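Local coordinates for protein aminomethyltransferase (Bartonella henselae, PDB 3GIR) that belongs to the glycine cleavage T-protein family, pairing a large N-terminal aminomethyltransferase domain with a separate C-terminal barrel domain, at residues A76-I81 / S241-V246; L174-G179 / G220-L225; L63-E68 / G247-D252; H71-A76 / T216-F221; L38-E43 / C229-A234. All blocks are in the same frame, centred on the assembly; numbering follows the deposited sequence.

Interaction 1: residues A76-I81 / S241-V246. With NA (sodium ion), chain B.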
# COMPACT_ATOMS: atom_id res chain seq x y z
N ALA A 76 -0.87 -14.54 13.00
CA ALA A 76 -0.09 -13.31 12.83
C ALA A 76 1.02 -13.61 11.81
O ALA A 76 1.76 -14.58 11.93
CB ALA A 76 0.51 -12.88 14.15
N GLY A 77 1.06 -12.80 10.75
CA GLY A 77 2.08 -12.92 9.73
C GLY A 77 3.08 -11.80 9.88
O GLY A 77 2.73 -10.67 10.17
N LEU A 78 4.34 -12.14 9.70
CA LEU A 78 5.45 -11.20 9.77
C LEU A 78 5.98 -11.01 8.34
O LEU A 78 6.33 -11.95 7.63
CB LEU A 78 6.59 -11.75 10.66
CG LEU A 78 7.73 -10.75 10.95
CD1 LEU A 78 7.25 -9.49 11.75
CD2 LEU A 78 8.90 -11.54 11.70
N PHE A 79 6.04 -9.76 7.92
CA PHE A 79 6.45 -9.36 6.58
C PHE A 79 7.65 -8.44 6.68
O PHE A 79 7.61 -7.43 7.37
CB PHE A 79 5.34 -8.59 5.85
CG PHE A 79 4.00 -9.27 5.75
CD1 PHE A 79 3.51 -9.70 4.52
CD2 PHE A 79 3.20 -9.42 6.88
CE1 PHE A 79 2.26 -10.31 4.43
CE2 PHE A 79 1.99 -10.07 6.77
CZ PHE A 79 1.54 -10.52 5.55
N ASP A 80 8.72 -8.79 5.96
CA ASP A 80 9.83 -7.89 5.85
C ASP A 80 9.58 -6.94 4.68
O ASP A 80 9.63 -7.33 3.50
CB ASP A 80 11.16 -8.65 5.63
CG ASP A 80 12.35 -7.73 5.69
OD1 ASP A 80 12.17 -6.48 5.69
OD2 ASP A 80 13.51 -8.26 5.68
N ILE A 81 9.29 -5.68 5.01
CA ILE A 81 8.97 -4.65 4.06
C ILE A 81 10.03 -3.52 4.11
O ILE A 81 9.75 -2.36 3.87
CB ILE A 81 7.49 -4.15 4.20
CG1 ILE A 81 7.22 -3.68 5.58
CG2 ILE A 81 6.54 -5.31 3.79
CD1 ILE A 81 5.83 -2.98 5.65
N SER A 241 4.86 -18.68 18.69
CA SER A 241 4.31 -19.78 17.91
C SER A 241 3.14 -19.34 16.99
O SER A 241 2.77 -20.07 16.09
CB SER A 241 3.88 -20.92 18.86
OG SER A 241 2.77 -20.43 19.61
N ARG A 242 2.62 -18.14 17.20
CA ARG A 242 1.53 -17.60 16.37
C ARG A 242 2.07 -16.92 15.07
O ARG A 242 1.24 -16.59 14.22
CB ARG A 242 0.67 -16.63 17.12
CG ARG A 242 -0.02 -17.31 18.33
CD ARG A 242 -0.56 -16.35 19.27
NE ARG A 242 0.48 -15.67 20.02
CZ ARG A 242 0.26 -14.97 21.14
NH1 ARG A 242 -0.98 -14.76 21.63
NH2 ARG A 242 1.29 -14.43 21.74
N VAL A 243 3.40 -16.75 14.98
CA VAL A 243 4.01 -15.91 13.93
C VAL A 243 4.77 -16.77 12.92
O VAL A 243 5.56 -17.64 13.28
CB VAL A 243 4.98 -14.91 14.55
CG1 VAL A 243 5.64 -13.99 13.54
CG2 VAL A 243 4.24 -13.98 15.54
N GLU A 244 4.50 -16.48 11.64
CA GLU A 244 5.32 -17.01 10.55
C GLU A 244 5.69 -15.89 9.62
O GLU A 244 4.92 -14.94 9.46
CB GLU A 244 4.57 -18.07 9.77
CG GLU A 244 4.08 -19.29 10.61
CD GLU A 244 5.21 -20.23 11.07
OE1 GLU A 244 6.37 -20.11 10.65
OE2 GLU A 244 4.95 -21.14 11.90
N TRP A 245 6.80 -16.04 8.92
CA TRP A 245 7.12 -15.16 7.80
C TRP A 245 6.14 -15.38 6.62
O TRP A 245 5.71 -16.53 6.35
CB TRP A 245 8.47 -15.51 7.23
CG TRP A 245 9.70 -15.05 7.94
CD1 TRP A 245 10.67 -15.90 8.42
CD2 TRP A 245 10.16 -13.72 8.20
NE1 TRP A 245 11.68 -15.19 8.96
CE2 TRP A 245 11.41 -13.84 8.84
CE3 TRP A 245 9.65 -12.46 7.97
CZ2 TRP A 245 12.18 -12.73 9.22
CZ3 TRP A 245 10.38 -11.37 8.37
CH2 TRP A 245 11.65 -11.51 9.00
N VAL A 246 5.73 -14.25 6.02
CA VAL A 246 4.86 -14.24 4.87
C VAL A 246 5.63 -13.55 3.72
O VAL A 246 6.18 -12.47 3.89
CB VAL A 246 3.57 -13.56 5.23
CG1 VAL A 246 2.61 -13.57 4.03
CG2 VAL A 246 2.95 -14.31 6.39
NA NA B . 6.80 -18.65 15.02
O HOH W 1 8.75 -11.41 4.46
O HOH W 2 5.28 -20.57 14.63
O HOH W 3 8.06 -19.75 13.33
O HOH W 4 7.83 -20.24 16.66

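Interaction 2: residues L174-G179 / G220-L225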
# COMPACT_ATOMS: atom_id res chain seq x y z
N LEU A 174 11.89 -2.20 8.17
CA LEU A 174 10.48 -2.04 8.36
C LEU A 174 9.86 -3.43 8.32
O LEU A 174 10.05 -4.19 7.34
CB LEU A 174 9.83 -1.17 7.26
CG LEU A 174 8.34 -0.77 7.49
CD1 LEU A 174 8.10 0.11 8.69
CD2 LEU A 174 7.90 -0.07 6.18
N LEU A 175 9.13 -3.79 9.37
CA LEU A 175 8.45 -5.08 9.52
C LEU A 175 6.98 -4.81 9.66
O LEU A 175 6.62 -3.92 10.37
CB LEU A 175 8.93 -5.87 10.74
CG LEU A 175 10.42 -6.12 10.82
CD1 LEU A 175 10.81 -6.72 12.18
CD2 LEU A 175 10.79 -7.06 9.73
N ALA A 176 6.12 -5.59 9.02
CA ALA A 176 4.70 -5.56 9.29
C ALA A 176 4.33 -6.83 10.04
O ALA A 176 4.76 -7.89 9.72
CB ALA A 176 3.93 -5.51 7.96
N LEU A 177 3.48 -6.67 11.07
CA LEU A 177 3.00 -7.80 11.90
C LEU A 177 1.49 -7.68 11.81
O LEU A 177 0.89 -6.76 12.35
CB LEU A 177 3.43 -7.68 13.34
CG LEU A 177 2.95 -8.80 14.25
CD1 LEU A 177 3.70 -10.12 13.93
CD2 LEU A 177 3.25 -8.37 15.71
N GLN A 178 0.83 -8.63 11.14
CA GLN A 178 -0.56 -8.48 10.69
C GLN A 178 -1.38 -9.72 11.00
O GLN A 178 -0.91 -10.83 10.89
CB GLN A 178 -0.63 -8.27 9.18
CG GLN A 178 0.18 -7.11 8.70
CD GLN A 178 -0.53 -5.78 8.92
OE1 GLN A 178 -1.67 -5.56 8.43
NE2 GLN A 178 0.20 -4.81 9.53
N GLY A 179 -2.65 -9.51 11.39
CA GLY A 179 -3.57 -10.58 11.66
C GLY A 179 -4.30 -10.42 13.01
O GLY A 179 -3.96 -9.55 13.83
N GLY A 220 -3.24 -4.97 12.68
CA GLY A 220 -1.82 -5.14 12.48
C GLY A 220 -1.06 -3.89 12.77
O GLY A 220 -1.64 -2.80 12.97
N PHE A 221 0.26 -4.04 12.69
CA PHE A 221 1.20 -3.05 13.03
C PHE A 221 2.30 -3.00 12.01
O PHE A 221 2.57 -4.01 11.37
CB PHE A 221 1.81 -3.26 14.45
CG PHE A 221 0.77 -3.26 15.53
CD1 PHE A 221 0.47 -2.10 16.22
CD2 PHE A 221 0.06 -4.42 15.78
CE1 PHE A 221 -0.51 -2.15 17.21
CE2 PHE A 221 -0.95 -4.41 16.72
CZ PHE A 221 -1.19 -3.30 17.39
N GLU A 222 2.95 -1.84 11.91
CA GLU A 222 4.24 -1.72 11.19
C GLU A 222 5.25 -1.15 12.19
O GLU A 222 4.93 -0.18 12.93
CB GLU A 222 4.12 -0.84 9.99
CG GLU A 222 3.20 -1.37 8.92
CD GLU A 222 3.28 -0.52 7.62
OE1 GLU A 222 3.96 0.57 7.55
OE2 GLU A 222 2.64 -0.99 6.68
N ILE A 223 6.44 -1.72 12.17
CA ILE A 223 7.52 -1.32 13.09
C ILE A 223 8.76 -0.95 12.26
O ILE A 223 9.25 -1.79 11.52
CB ILE A 223 7.86 -2.42 14.08
CG1 ILE A 223 6.62 -2.96 14.80
CG2 ILE A 223 8.99 -1.97 15.08
CD1 ILE A 223 6.85 -4.33 15.60
N ALA A 224 9.26 0.28 12.40
CA ALA A 224 10.43 0.78 11.73
C ALA A 224 11.48 1.00 12.79
O ALA A 224 11.18 1.58 13.84
CB ALA A 224 10.15 2.10 10.95
N LEU A 225 12.67 0.50 12.56
CA LEU A 225 13.74 0.62 13.55
C LEU A 225 15.08 0.61 12.88
O LEU A 225 15.25 0.22 11.76
CB LEU A 225 13.64 -0.51 14.61
CG LEU A 225 14.07 -1.93 14.25
CD1 LEU A 225 14.05 -2.78 15.61
CD2 LEU A 225 13.16 -2.57 13.19

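Interaction 3: residues L63-E68 / G247-D252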
# COMPACT_ATOMS: atom_id res chain seq x y z
N LEU A 63 6.29 -22.71 3.88
CA LEU A 63 4.88 -22.79 4.24
C LEU A 63 3.98 -22.64 2.97
O LEU A 63 3.02 -23.41 2.79
CB LEU A 63 4.52 -21.73 5.26
CG LEU A 63 3.11 -21.67 5.78
CD1 LEU A 63 2.68 -23.07 6.34
CD2 LEU A 63 2.95 -20.53 6.81
N GLY A 64 4.33 -21.70 2.11
CA GLY A 64 3.77 -21.59 0.78
C GLY A 64 2.73 -20.49 0.67
O GLY A 64 2.10 -20.09 1.67
N VAL A 65 2.52 -20.05 -0.56
CA VAL A 65 1.71 -18.85 -0.80
C VAL A 65 0.29 -19.00 -0.23
O VAL A 65 -0.26 -18.02 0.34
CB VAL A 65 1.81 -18.42 -2.31
CG1 VAL A 65 1.07 -19.42 -3.26
CG2 VAL A 65 1.34 -16.98 -2.48
N LEU A 66 -0.33 -20.16 -0.36
CA LEU A 66 -1.67 -20.37 0.16
C LEU A 66 -1.73 -20.32 1.70
O LEU A 66 -2.55 -19.54 2.27
CB LEU A 66 -2.25 -21.68 -0.38
CG LEU A 66 -2.35 -21.85 -1.89
CD1 LEU A 66 -2.83 -23.31 -2.23
CD2 LEU A 66 -3.27 -20.79 -2.49
N LYS A 67 -0.91 -21.12 2.36
CA LYS A 67 -0.94 -21.24 3.81
C LYS A 67 -0.39 -19.96 4.49
O LYS A 67 -0.80 -19.61 5.58
CB LYS A 67 -0.29 -22.50 4.34
CG LYS A 67 -1.11 -23.79 4.07
CD LYS A 67 -0.40 -24.99 4.56
CE LYS A 67 -1.27 -26.25 4.31
NZ LYS A 67 -0.38 -27.47 4.37
N GLU A 68 0.48 -19.24 3.83
CA GLU A 68 1.00 -17.98 4.39
C GLU A 68 -0.13 -16.94 4.43
O GLU A 68 -0.34 -16.20 5.40
CB GLU A 68 2.19 -17.43 3.52
CG GLU A 68 3.48 -18.20 3.65
CD GLU A 68 4.50 -17.91 2.52
OE1 GLU A 68 4.65 -16.76 2.10
OE2 GLU A 68 5.18 -18.84 2.09
N GLY A 247 5.61 -14.15 2.54
CA GLY A 247 6.29 -13.66 1.35
C GLY A 247 5.47 -12.70 0.53
O GLY A 247 4.30 -12.45 0.81
N LEU A 248 6.12 -12.12 -0.47
CA LEU A 248 5.45 -11.11 -1.31
C LEU A 248 4.26 -11.64 -2.05
O LEU A 248 3.31 -10.86 -2.32
CB LEU A 248 6.47 -10.54 -2.31
CG LEU A 248 7.38 -9.41 -1.78
CD1 LEU A 248 7.96 -8.75 -3.04
CD2 LEU A 248 6.93 -8.32 -0.64
N ALA A 249 4.26 -12.94 -2.44
CA ALA A 249 3.10 -13.50 -3.16
C ALA A 249 1.84 -13.44 -2.31
O ALA A 249 0.80 -12.95 -2.78
CB ALA A 249 3.38 -14.88 -3.78
N ALA A 250 1.96 -13.87 -1.06
CA ALA A 250 0.85 -13.81 -0.15
C ALA A 250 0.54 -12.37 0.23
O ALA A 250 -0.62 -12.04 0.48
CB ALA A 250 1.12 -14.71 1.08
N ARG A 251 1.58 -11.53 0.41
CA ARG A 251 1.31 -10.10 0.62
C ARG A 251 0.38 -9.55 -0.48
O ARG A 251 -0.53 -8.77 -0.21
CB ARG A 251 2.60 -9.30 0.68
CG ARG A 251 2.48 -7.81 0.70
CD ARG A 251 3.77 -7.19 1.05
NE ARG A 251 3.93 -5.78 0.72
CZ ARG A 251 3.70 -4.79 1.56
NH1 ARG A 251 3.20 -5.03 2.75
NH2 ARG A 251 3.98 -3.54 1.16
N ASP A 252 0.68 -9.92 -1.71
CA ASP A 252 -0.15 -9.50 -2.83
C ASP A 252 -1.60 -10.05 -2.80
O ASP A 252 -2.52 -9.29 -3.07
CB ASP A 252 0.56 -9.87 -4.18
CG ASP A 252 -0.01 -9.07 -5.33
OD1 ASP A 252 -0.02 -7.82 -5.25
OD2 ASP A 252 -0.58 -9.73 -6.25
O HOH W 5 4.04 -15.78 -0.37

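Interaction 4: residues H71-A76 / T216-F221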
# COMPACT_ATOMS: atom_id res chain seq x y z
N HIS A 71 -2.59 -18.13 7.01
CA HIS A 71 -1.97 -17.90 8.31
C HIS A 71 -2.16 -16.48 8.83
O HIS A 71 -2.48 -16.25 10.02
CB HIS A 71 -0.49 -18.33 8.33
CG HIS A 71 0.14 -18.14 9.67
ND1 HIS A 71 0.11 -19.13 10.64
CD2 HIS A 71 0.76 -17.07 10.23
CE1 HIS A 71 0.73 -18.68 11.72
NE2 HIS A 71 1.11 -17.43 11.51
N THR A 72 -2.03 -15.50 7.93
CA THR A 72 -2.15 -14.10 8.29
C THR A 72 -3.55 -13.77 8.74
O THR A 72 -3.74 -13.02 9.68
CB THR A 72 -1.69 -13.16 7.11
OG1 THR A 72 -0.35 -13.50 6.71
CG2 THR A 72 -1.74 -11.71 7.43
N ARG A 73 -4.53 -14.36 8.08
CA ARG A 73 -5.92 -14.07 8.43
C ARG A 73 -6.37 -14.80 9.72
O ARG A 73 -7.37 -14.37 10.33
CB ARG A 73 -6.84 -14.36 7.28
CG ARG A 73 -6.67 -13.42 6.06
CD ARG A 73 -7.97 -12.94 5.48
NE ARG A 73 -7.83 -12.28 4.21
CZ ARG A 73 -7.40 -11.03 4.05
NH1 ARG A 73 -7.14 -10.27 5.09
NH2 ARG A 73 -7.21 -10.56 2.85
N ALA A 74 -5.69 -15.87 10.08
CA ALA A 74 -6.04 -16.69 11.27
C ALA A 74 -5.19 -16.41 12.51
O ALA A 74 -5.65 -16.69 13.65
CB ALA A 74 -5.98 -18.16 10.88
N HIS A 75 -3.98 -15.86 12.32
CA HIS A 75 -2.95 -15.82 13.34
C HIS A 75 -2.18 -14.49 13.26
O HIS A 75 -2.78 -13.44 13.37
CB HIS A 75 -2.02 -17.06 13.26
CG HIS A 75 -2.73 -18.35 13.52
ND1 HIS A 75 -3.29 -18.66 14.75
CD2 HIS A 75 -3.04 -19.37 12.68
CE1 HIS A 75 -3.92 -19.82 14.65
NE2 HIS A 75 -3.79 -20.27 13.40
N ALA A 76 -0.87 -14.54 13.00
CA ALA A 76 -0.09 -13.31 12.83
C ALA A 76 1.02 -13.61 11.81
O ALA A 76 1.76 -14.58 11.93
CB ALA A 76 0.51 -12.88 14.15
N THR A 216 -3.24 -5.41 4.61
CA THR A 216 -3.84 -6.74 4.66
C THR A 216 -5.38 -6.72 4.78
O THR A 216 -6.04 -7.71 4.51
CB THR A 216 -3.23 -7.61 5.78
OG1 THR A 216 -3.56 -7.01 7.06
CG2 THR A 216 -1.66 -7.88 5.57
N GLY A 217 -5.91 -5.64 5.30
CA GLY A 217 -7.34 -5.59 5.71
C GLY A 217 -7.59 -6.23 7.07
O GLY A 217 -8.74 -6.25 7.54
N GLU A 218 -6.54 -6.69 7.74
CA GLU A 218 -6.59 -7.18 9.12
C GLU A 218 -6.17 -6.10 10.08
O GLU A 218 -5.67 -5.05 9.71
CB GLU A 218 -5.73 -8.42 9.29
CG GLU A 218 -6.05 -9.59 8.39
CD GLU A 218 -7.38 -10.20 8.70
OE1 GLU A 218 -7.81 -10.18 9.87
OE2 GLU A 218 -8.06 -10.70 7.74
N ASP A 219 -6.34 -6.36 11.40
CA ASP A 219 -5.59 -5.60 12.40
C ASP A 219 -4.11 -5.85 12.18
O ASP A 219 -3.75 -6.81 11.56
CB ASP A 219 -6.06 -6.00 13.84
CG ASP A 219 -5.48 -5.10 14.92
OD1 ASP A 219 -5.06 -4.00 14.63
OD2 ASP A 219 -5.42 -5.55 16.07
N GLY A 220 -3.24 -4.97 12.68
CA GLY A 220 -1.82 -5.14 12.48
C GLY A 220 -1.06 -3.89 12.77
O GLY A 220 -1.64 -2.80 12.97
N PHE A 221 0.26 -4.04 12.69
CA PHE A 221 1.20 -3.05 13.03
C PHE A 221 2.30 -3.00 12.01
O PHE A 221 2.57 -4.01 11.37
CB PHE A 221 1.81 -3.26 14.45
CG PHE A 221 0.77 -3.26 15.53
CD1 PHE A 221 0.47 -2.10 16.22
CD2 PHE A 221 0.06 -4.42 15.78
CE1 PHE A 221 -0.51 -2.15 17.21
CE2 PHE A 221 -0.95 -4.41 16.72
CZ PHE A 221 -1.19 -3.30 17.39

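Interaction 5: residues L38-E43 / C229-A234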
# COMPACT_ATOMS: atom_id res chain seq x y z
N LEU A 38 17.92 -7.94 6.40
CA LEU A 38 17.66 -9.24 7.02
C LEU A 38 17.68 -10.44 6.03
O LEU A 38 17.14 -11.49 6.34
CB LEU A 38 16.34 -9.18 7.74
CG LEU A 38 16.23 -8.12 8.83
CD1 LEU A 38 14.84 -8.21 9.47
CD2 LEU A 38 17.38 -8.28 9.90
N TYR A 39 18.34 -10.25 4.87
CA TYR A 39 18.42 -11.31 3.86
C TYR A 39 18.79 -12.65 4.45
O TYR A 39 18.16 -13.66 4.14
CB TYR A 39 19.43 -10.95 2.77
CG TYR A 39 19.70 -12.10 1.81
CD1 TYR A 39 18.82 -12.37 0.79
CD2 TYR A 39 20.79 -12.94 2.00
CE1 TYR A 39 19.03 -13.41 -0.12
CE2 TYR A 39 21.00 -14.04 1.11
CZ TYR A 39 20.10 -14.23 0.05
OH TYR A 39 20.26 -15.26 -0.82
N GLU A 40 19.80 -12.67 5.35
CA GLU A 40 20.19 -13.97 5.91
C GLU A 40 19.10 -14.72 6.70
O GLU A 40 19.03 -15.97 6.68
CB GLU A 40 21.44 -13.80 6.82
CG GLU A 40 22.69 -13.54 6.04
CD GLU A 40 23.90 -13.30 6.99
OE1 GLU A 40 23.85 -13.74 8.19
OE2 GLU A 40 24.89 -12.65 6.56
N LEU A 41 18.21 -13.99 7.40
CA LEU A 41 17.08 -14.59 8.04
C LEU A 41 16.15 -15.26 7.03
O LEU A 41 15.58 -16.34 7.31
CB LEU A 41 16.25 -13.61 8.91
CG LEU A 41 16.86 -13.00 10.15
CD1 LEU A 41 15.82 -12.17 10.96
CD2 LEU A 41 17.47 -14.16 11.00
N HIS A 42 15.97 -14.60 5.91
CA HIS A 42 15.10 -15.15 4.87
C HIS A 42 15.73 -16.39 4.27
O HIS A 42 15.00 -17.38 4.05
CB HIS A 42 14.75 -14.10 3.81
CG HIS A 42 14.08 -12.92 4.42
ND1 HIS A 42 12.90 -13.03 5.11
CD2 HIS A 42 14.46 -11.62 4.51
CE1 HIS A 42 12.54 -11.84 5.55
NE2 HIS A 42 13.49 -10.97 5.26
N GLU A 43 17.03 -16.34 4.00
CA GLU A 43 17.76 -17.48 3.46
C GLU A 43 17.64 -18.66 4.44
O GLU A 43 17.27 -19.81 4.03
CB GLU A 43 19.21 -17.06 3.17
CG GLU A 43 19.85 -17.69 1.99
CD GLU A 43 20.40 -19.11 2.29
OE1 GLU A 43 20.78 -19.35 3.47
OE2 GLU A 43 20.44 -19.98 1.35
N CYS A 229 19.35 -3.02 15.12
CA CYS A 229 18.44 -3.57 16.13
C CYS A 229 17.46 -4.61 15.58
O CYS A 229 16.81 -5.33 16.30
CB CYS A 229 17.53 -2.50 16.70
SG CYS A 229 18.43 -1.17 17.67
N ALA A 230 17.46 -4.73 14.25
CA ALA A 230 16.36 -5.40 13.59
C ALA A 230 16.41 -6.87 13.64
O ALA A 230 15.37 -7.49 13.74
CB ALA A 230 16.27 -4.94 12.12
N ARG A 231 17.59 -7.50 13.45
CA ARG A 231 17.64 -8.95 13.41
C ARG A 231 17.13 -9.55 14.69
O ARG A 231 16.33 -10.48 14.73
CB ARG A 231 19.05 -9.40 13.09
CG ARG A 231 19.22 -10.86 12.93
CD ARG A 231 20.69 -11.26 12.86
NE ARG A 231 20.76 -12.70 12.97
CZ ARG A 231 20.94 -13.57 11.97
NH1 ARG A 231 21.17 -13.19 10.70
NH2 ARG A 231 20.95 -14.87 12.30
N ALA A 232 17.58 -8.99 15.81
CA ALA A 232 17.11 -9.46 17.09
C ALA A 232 15.58 -9.32 17.29
O ALA A 232 14.91 -10.25 17.78
CB ALA A 232 17.94 -8.78 18.24
N LEU A 233 14.98 -8.22 16.89
CA LEU A 233 13.58 -8.05 16.98
C LEU A 233 12.84 -9.10 16.12
O LEU A 233 11.85 -9.68 16.53
CB LEU A 233 13.16 -6.64 16.58
CG LEU A 233 11.65 -6.39 16.54
CD1 LEU A 233 10.97 -6.68 17.91
CD2 LEU A 233 11.25 -5.01 15.98
N ALA A 234 13.27 -9.22 14.88
CA ALA A 234 12.60 -10.19 14.01
C ALA A 234 12.67 -11.59 14.54
O ALA A 234 11.63 -12.28 14.53
CB ALA A 234 13.19 -10.14 12.60

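Interaction 1: residues A76-I81 / S241-V246
Leu78 and Trp245 lie side by side on one face of a parallel strand pair, 76-80 with 243-245, the latter an outermost strand of a mixed sheet. With its CG anti to the backbone N (chi1 -172°), Leu78 sets CD2 over the indole, 3.8 Å from the centroid of the Trp245 six-membered ring, a CH-pi contact. Val243 extends this apolar face, its CG1 3.8 Å from Leu78 CB, and helix 227-238 packs against it. On the other face, toward helix 65-74, Val246 sits over the Phe79 ring with CB 3.8 Å from the ring centroid, a second CH-pi contact.

Two sound backbone bonds join the middle: Leu78 N to Glu244 O and Val246 N to Leu78 O, each 2.9 Å. Toward Ala76 the pairing slackens, and Glu244 N reaches Ala76 O only weakly, at 3.3 Å. Beyond Val246, a water takes the N-H of Asp80 and donates to Val246 O. At the opposite end sits the sodium ion, bound by the carbonyls of Leu238, Asp240 and Val243 and by three waters. Val243 O stands 2.4 Å from the sodium, and one coordinating water donates to both Ser241 O and Glu244 OE2.

Interaction 2: residues L174-G179 / G220-L225
Phe221 O accepts two protein donors across this antiparallel pair, the backbone N of Leu177 at 2.8 Å and the side-chain NE2 of Gln178 at 3.1 Å. They arrive from opposite faces of its carbonyl plane. The backbone bond is nearly straight, whereas the amide nitrogen stands 58° out of that plane and makes a bent bond.

Strands 174-178 and 220-225 run at 167° to each other, neighbours inside the mixed sheet of the larger domain. Leu175 with Ile223 and Leu177 with Phe221 are the hydrogen-bonded pairs, each closed by two N-H to O bonds; Ile223 N reaches Leu175 O at 2.8 Å. Leu174 with Ala224, Ala176 with Glu222 and Gln178 with Gly220 are non-hydrogen-bonded pairs. In the first of these, Leu174 CD1 rests against Ala224 CB at 3.6 Å. At the last, Gln178 bends at chi2 (-79°) and folds its carboxamide back over Gly220, so that NE2 comes within 3.6 Å of Gly220 CA.

Further out, Gln178 OE1 bonds to Thr216 OG1 and NE2 also donates to Ser213 O. Helix 182-188 packs on Leu177, Phe221 and Ile223, while strands 76-80 and 209-211 continue the sheet on either side.

With NE2 sharing its hydrogens between two carbonyls and OE1 held by a hydroxyl, the buried carboxamide has both ends satisfied, which probably fixes its rotation and ties strand 174-178 to the loop ahead of strand 220-225.

Interaction 3: residues L63-E68 / G247-D252
Glu68 reaches out from helix 65-74 with its carboxylate against the start of helix 248-257, where OE1 accepts from Gly247 N, the N-cap residue of that helix, at 2.8 Å. The chain beyond CG is extended (chi2 164°), which carries the acid past the alanine packing to that N-H. Gly247 N approaches OE1 on its anti side, 30° out of the carboxylate plane. A water adds a second grip: it donates to OE1 at 2.7 Å and accepts from Ala250 N at 2.9 Å.

The other oxygen turns to the chain leading into its own helix. Glu68 OE2 accepts from Gly64 N, N-cap of helix 65-74, at 3.0 Å, and also bonds to Tyr61 N and Thr60 OG1.

Closer to the backbones the two helices meet through small groups, Glu68 CB lying 3.8 Å from Ala250 CB. Val65 turns CG2 toward Ala249 CB, but it has two conformers, and the very close approach in this one is doubtful.

One carboxylate thus serves N-H groups at both helix starts, together with Tyr61 N and the Thr60 hydroxyl ahead of helix 65-74. So many donors, together with the helix ends, would probably stabilise a negative charge on this buried acid.

Interaction 4: residues H71-A76 / T216-F221
Arg73 NH1 donates to two acceptors at once, Thr216 O at 2.8 Å and Glu218 OE2 at 2.8 Å. Both acceptors lie close to the guanidinium plane, so each hydrogen of this nitrogen has its own acceptor. The bond to Glu218 is also a salt bridge. It is one-sided, with OE2 engaged through its anti lone pair, and the two flat groups are turned 45° apart, unlike a bidentate pair. The side chains themselves cross at about a right angle, and OE2 also lies against the aliphatic part of the arginine, 3.2 Å from Arg73 CD.

Both chains are bent at chi2, to -136° in Arg73 and -67° in Glu218, which brings the two charged ends together. The charges are shared further. Glu218 OE2 has a second salt bridge to Arg389, near the C-terminal end of the chain, and Arg73 NH2 forms one with Glu257.

Beside this polar site a looser apolar contact forms, Thr72 CG2 lying 4.3 Å from Thr216 CG2. The hydroxyls turn elsewhere, Thr72 OG1 to Glu68 O and Thr216 OG1 to Gln178 OE1. Thr216 OG1 additionally accepts from Glu218 N at 3.1 Å.

That last bond closes an ST turn, in which Gly217 takes a positive phi. The arginine near the C-terminal end of helix 65-74 therefore holds both ends of a turn, Thr216 by its carbonyl and Glu218 by its carboxylate, just ahead of sheet strand 220-225.

Interaction 5: residues L38-E43 / C229-A234
Leu38 pushes its two methyls into a shallow hollow on the surface of helix 227-238, lined by Ala230 and Arg231 and with Ala234 CB as one side. This is helix-against-helix packing at the periphery of the larger domain: the short helix 39-44, with Leu38 as its N-cap residue, faces helix 227-238 at 11.1 Å between the axes of the segments and an angle of 31°. At that separation the leucines have to bridge the gap, and the alanines offer low ground to receive them.

CD2 of Leu38 comes to 3.6 Å from Arg231 CA, with Ala230 CB beside it at 4.2 Å. CD1 of Leu38 lies 4.0 Å from Ala234 CB. One turn further on, Leu41 brings its own CD1 to the same alanine methyl, 3.7 Å from Ala234 CB, so that methyl sits against the notch between Leu38 CD1 and Leu41 CD1. Val173 of the sheet touches both Leu38 and Ala230, and Trp245 touches both Leu41 and Ala234, closing the inner side of the seam.

On the outer side Arg231 forms a lid. CG is anti to the backbone N (chi1 -176°) and the chain stays extended as far as NE, carrying the guanidinium across Leu41. Its face settles on Leu41 CD2, which lies over the centre of the group, 3.7 Å from CZ of Arg231. Glu40 brings the opposite charge to the solvent side, with carboxylate and guanidinium planes 71° apart. The resulting salt bridge is long, 3.7 Å from Glu40 OE1 to Arg231 NH1.

Strand 76-80 ties the set together: in the sheet it lies between strand 243-245 of interaction 1 and strand 173-178 of interaction 2, with Gly77 N 2.8 Å from Gln178 O. Helix 65-74, which leads into it, carries one side of interactions 3 and 4, whose centres are about 12 Å apart. Interaction 4 shares Gly220 and Phe221 with interaction 2. Interaction 5 lies farther out and meets interaction 1 through Asp80 OD2, 2.7 Å from His42 NE2. Interaction 1 alone supplies a sodium ligand; the ion is about 9 Å from the Leu177 side chain, about 11 Å from that of Ala234, and about 12 Å from those of Glu68 and Thr72.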